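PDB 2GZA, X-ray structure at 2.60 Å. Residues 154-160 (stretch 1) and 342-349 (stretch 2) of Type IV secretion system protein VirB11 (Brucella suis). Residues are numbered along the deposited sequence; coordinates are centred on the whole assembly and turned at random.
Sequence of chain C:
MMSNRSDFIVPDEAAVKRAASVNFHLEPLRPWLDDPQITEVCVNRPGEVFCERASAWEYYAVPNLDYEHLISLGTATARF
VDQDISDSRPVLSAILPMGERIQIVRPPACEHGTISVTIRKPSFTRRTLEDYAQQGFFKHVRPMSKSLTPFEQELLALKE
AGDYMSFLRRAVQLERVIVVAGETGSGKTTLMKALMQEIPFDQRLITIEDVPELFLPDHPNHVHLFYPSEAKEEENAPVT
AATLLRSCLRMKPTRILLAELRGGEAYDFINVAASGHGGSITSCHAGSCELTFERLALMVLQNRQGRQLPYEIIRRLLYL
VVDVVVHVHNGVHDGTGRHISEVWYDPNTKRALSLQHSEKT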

# COMPACT_ATOMS: atom_id res chain seq x y z
N GLU C 154 -5.21 -27.29 33.82
CA GLU C 154 -4.41 -27.36 35.04
C GLU C 154 -3.69 -26.03 35.29
O GLU C 154 -3.73 -25.50 36.40
CB GLU C 154 -3.40 -28.50 34.99
CG GLU C 154 -2.49 -28.55 36.20
CD GLU C 154 -1.41 -29.58 36.10
OE1 GLU C 154 -1.44 -30.41 35.16
OE2 GLU C 154 -0.52 -29.58 36.97
N LEU C 155 -3.04 -25.51 34.25
CA LEU C 155 -2.39 -24.21 34.32
C LEU C 155 -3.37 -23.08 34.62
O LEU C 155 -3.10 -22.21 35.45
CB LEU C 155 -1.66 -23.91 33.01
CG LEU C 155 -0.25 -24.47 32.92
CD1 LEU C 155 0.27 -24.35 31.50
CD2 LEU C 155 0.65 -23.76 33.91
N LEU C 156 -4.52 -23.12 33.95
CA LEU C 156 -5.54 -22.10 34.10
C LEU C 156 -6.12 -22.10 35.51
O LEU C 156 -6.44 -21.03 36.04
CB LEU C 156 -6.64 -22.29 33.05
CG LEU C 156 -7.49 -21.11 32.58
CD1 LEU C 156 -6.69 -19.82 32.40
CD2 LEU C 156 -8.18 -21.48 31.28
N ALA C 157 -6.25 -23.27 36.11
CA ALA C 157 -6.71 -23.39 37.50
C ALA C 157 -5.71 -22.82 38.50
O ALA C 157 -6.09 -22.11 39.43
CB ALA C 157 -7.06 -24.84 37.84
N LEU C 158 -4.42 -23.12 38.29
CA LEU C 158 -3.35 -22.60 39.14
C LEU C 158 -3.29 -21.08 39.12
O LEU C 158 -3.10 -20.44 40.16
CB LEU C 158 -1.99 -23.18 38.73
CG LEU C 158 -1.66 -24.59 39.23
CD1 LEU C 158 -0.49 -25.17 38.45
CD2 LEU C 158 -1.38 -24.61 40.73
N LYS C 159 -3.47 -20.50 37.93
CA LYS C 159 -3.55 -19.04 37.78
C LYS C 159 -4.76 -18.50 38.52
O LYS C 159 -4.66 -17.50 39.24
CB LYS C 159 -3.61 -18.64 36.31
CG LYS C 159 -3.37 -17.14 36.07
CD LYS C 159 -3.36 -16.79 34.58
CE LYS C 159 -4.60 -16.01 34.15
NZ LYS C 159 -5.82 -16.86 34.00
N GLU C 160 -5.91 -19.15 38.36
CA GLU C 160 -7.12 -18.67 39.01
C GLU C 160 -7.18 -18.97 40.51
O GLU C 160 -7.86 -18.26 41.24
CB GLU C 160 -8.38 -19.12 38.27
CG GLU C 160 -8.80 -18.11 37.20
CD GLU C 160 -9.39 -18.77 35.96
OE1 GLU C 160 -10.41 -19.49 36.08
OE2 GLU C 160 -8.84 -18.57 34.86
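Stretch 2, residues 342-349: EVWYDPNT

How does stretch 2 lie on the helix of stretch 1? Its strand, which includes Glu342 to Trp344, runs nearly antiparallel to helix 154-160, with a crossing angle of -156° and axes 10.2 Å apart at closest approach. Tyr345 lies beside Leu156, their CA atoms 7.6 Å apart, and the CA atoms of Val343 and Lys159 are 8.0 Å apart. Beyond Asp346, the N-cap residue, a new helix starts at Pro347.

What does Tyr345 do with its ring? Its CA-to-CB bond points toward the helix, and chi1 at 179° (t) extends the ring along Leu155 and Leu156. Leu155 CB is 3.6 Å from Tyr345 CE2, and Leu155 CD1 is 3.6 Å from Tyr345 OH. The ring edge meets the backbone, Leu156 N lying 3.8 Å from Tyr345 CE2.

Why does Leu156 matter, when its CA-to-CB bond points sideways? With chi1 t and chi2 p, its end comes nearer to stretch 2: Leu156 CD1 lies 4.0 Å from Tyr345 CD2, while Leu156 CD2 lies 4.2 Å from Pro347 CG and 3.9 Å from Asn348 ND2.

How does a charged lysine fit here? Lys159 lays its aliphatic part against stretch 2, CD being 3.8 Å from Tyr345 CB and 4.0 Å from Val343 O. Lys159 chi3, off-well at 109°, and chi4 (m) accompany a salt bridge from Lys159 NZ to Glu160 OE2 at 3.6 Å. No hydrogen bond joins the stretches; the contact rests on packing.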

# COMPACT_ATOMS: atom_id res chain seq x y z
N GLU C 342 1.52 -8.84 37.00
CA GLU C 342 0.52 -9.55 36.23
C GLU C 342 1.16 -10.78 35.60
O GLU C 342 2.33 -10.76 35.24
CB GLU C 342 -0.03 -8.63 35.13
CG GLU C 342 -1.18 -9.21 34.29
CD GLU C 342 -1.56 -8.33 33.09
OE1 GLU C 342 -2.35 -8.82 32.24
OE2 GLU C 342 -1.08 -7.17 32.99
N VAL C 343 0.38 -11.85 35.50
CA VAL C 343 0.75 -13.00 34.70
C VAL C 343 -0.35 -13.16 33.66
O VAL C 343 -1.52 -13.32 33.99
CB VAL C 343 0.87 -14.29 35.53
CG1 VAL C 343 1.09 -15.49 34.63
CG2 VAL C 343 2.00 -14.16 36.54
N TRP C 344 0.03 -13.08 32.40
CA TRP C 344 -0.91 -13.19 31.32
C TRP C 344 -0.86 -14.62 30.76
O TRP C 344 0.21 -15.14 30.45
CB TRP C 344 -0.61 -12.14 30.25
CG TRP C 344 -1.53 -12.16 29.08
CD1 TRP C 344 -2.64 -11.40 28.91
CD2 TRP C 344 -1.43 -13.00 27.93
NE1 TRP C 344 -3.25 -11.71 27.72
CE2 TRP C 344 -2.52 -12.69 27.09
CE3 TRP C 344 -0.53 -13.99 27.52
CZ2 TRP C 344 -2.74 -13.33 25.87
CZ3 TRP C 344 -0.74 -14.63 26.30
CH2 TRP C 344 -1.85 -14.30 25.49
N TYR C 345 -2.03 -15.24 30.67
CA TYR C 345 -2.18 -16.57 30.10
C TYR C 345 -3.59 -16.71 29.57
O TYR C 345 -4.55 -16.62 30.33
CB TYR C 345 -1.87 -17.64 31.16
CG TYR C 345 -2.02 -19.07 30.71
CD1 TYR C 345 -1.29 -19.56 29.63
CD2 TYR C 345 -2.87 -19.94 31.38
CE1 TYR C 345 -1.42 -20.89 29.22
CE2 TYR C 345 -3.00 -21.27 30.98
CZ TYR C 345 -2.28 -21.73 29.90
OH TYR C 345 -2.41 -23.04 29.51
N ASP C 346 -3.72 -16.91 28.26
CA ASP C 346 -5.04 -17.01 27.63
C ASP C 346 -5.09 -18.06 26.50
O ASP C 346 -5.17 -17.70 25.33
CB ASP C 346 -5.47 -15.62 27.13
CG ASP C 346 -6.96 -15.54 26.82
OD1 ASP C 346 -7.72 -16.48 27.14
OD2 ASP C 346 -7.36 -14.51 26.25
N PRO C 347 -5.08 -19.36 26.87
CA PRO C 347 -5.09 -20.44 25.87
C PRO C 347 -6.39 -20.47 25.08
O PRO C 347 -6.44 -21.02 23.98
CB PRO C 347 -4.94 -21.71 26.73
CG PRO C 347 -5.41 -21.32 28.08
CD PRO C 347 -5.06 -19.87 28.25
N ASN C 348 -7.42 -19.86 25.66
CA ASN C 348 -8.72 -19.71 25.03
C ASN C 348 -8.70 -18.80 23.81
O ASN C 348 -9.51 -18.96 22.91
CB ASN C 348 -9.74 -19.19 26.05
CG ASN C 348 -10.42 -20.32 26.83
OD1 ASN C 348 -11.14 -21.13 26.26
ND2 ASN C 348 -10.19 -20.36 28.13
N THR C 349 -7.79 -17.83 23.77
CA THR C 349 -7.70 -16.97 22.59
C THR C 349 -6.74 -17.59 21.60
O THR C 349 -6.98 -17.56 20.40
CB THR C 349 -7.34 -15.49 22.97
OG1 THR C 349 -8.30 -14.99 23.91
CG2 THR C 349 -7.37 -14.57 21.74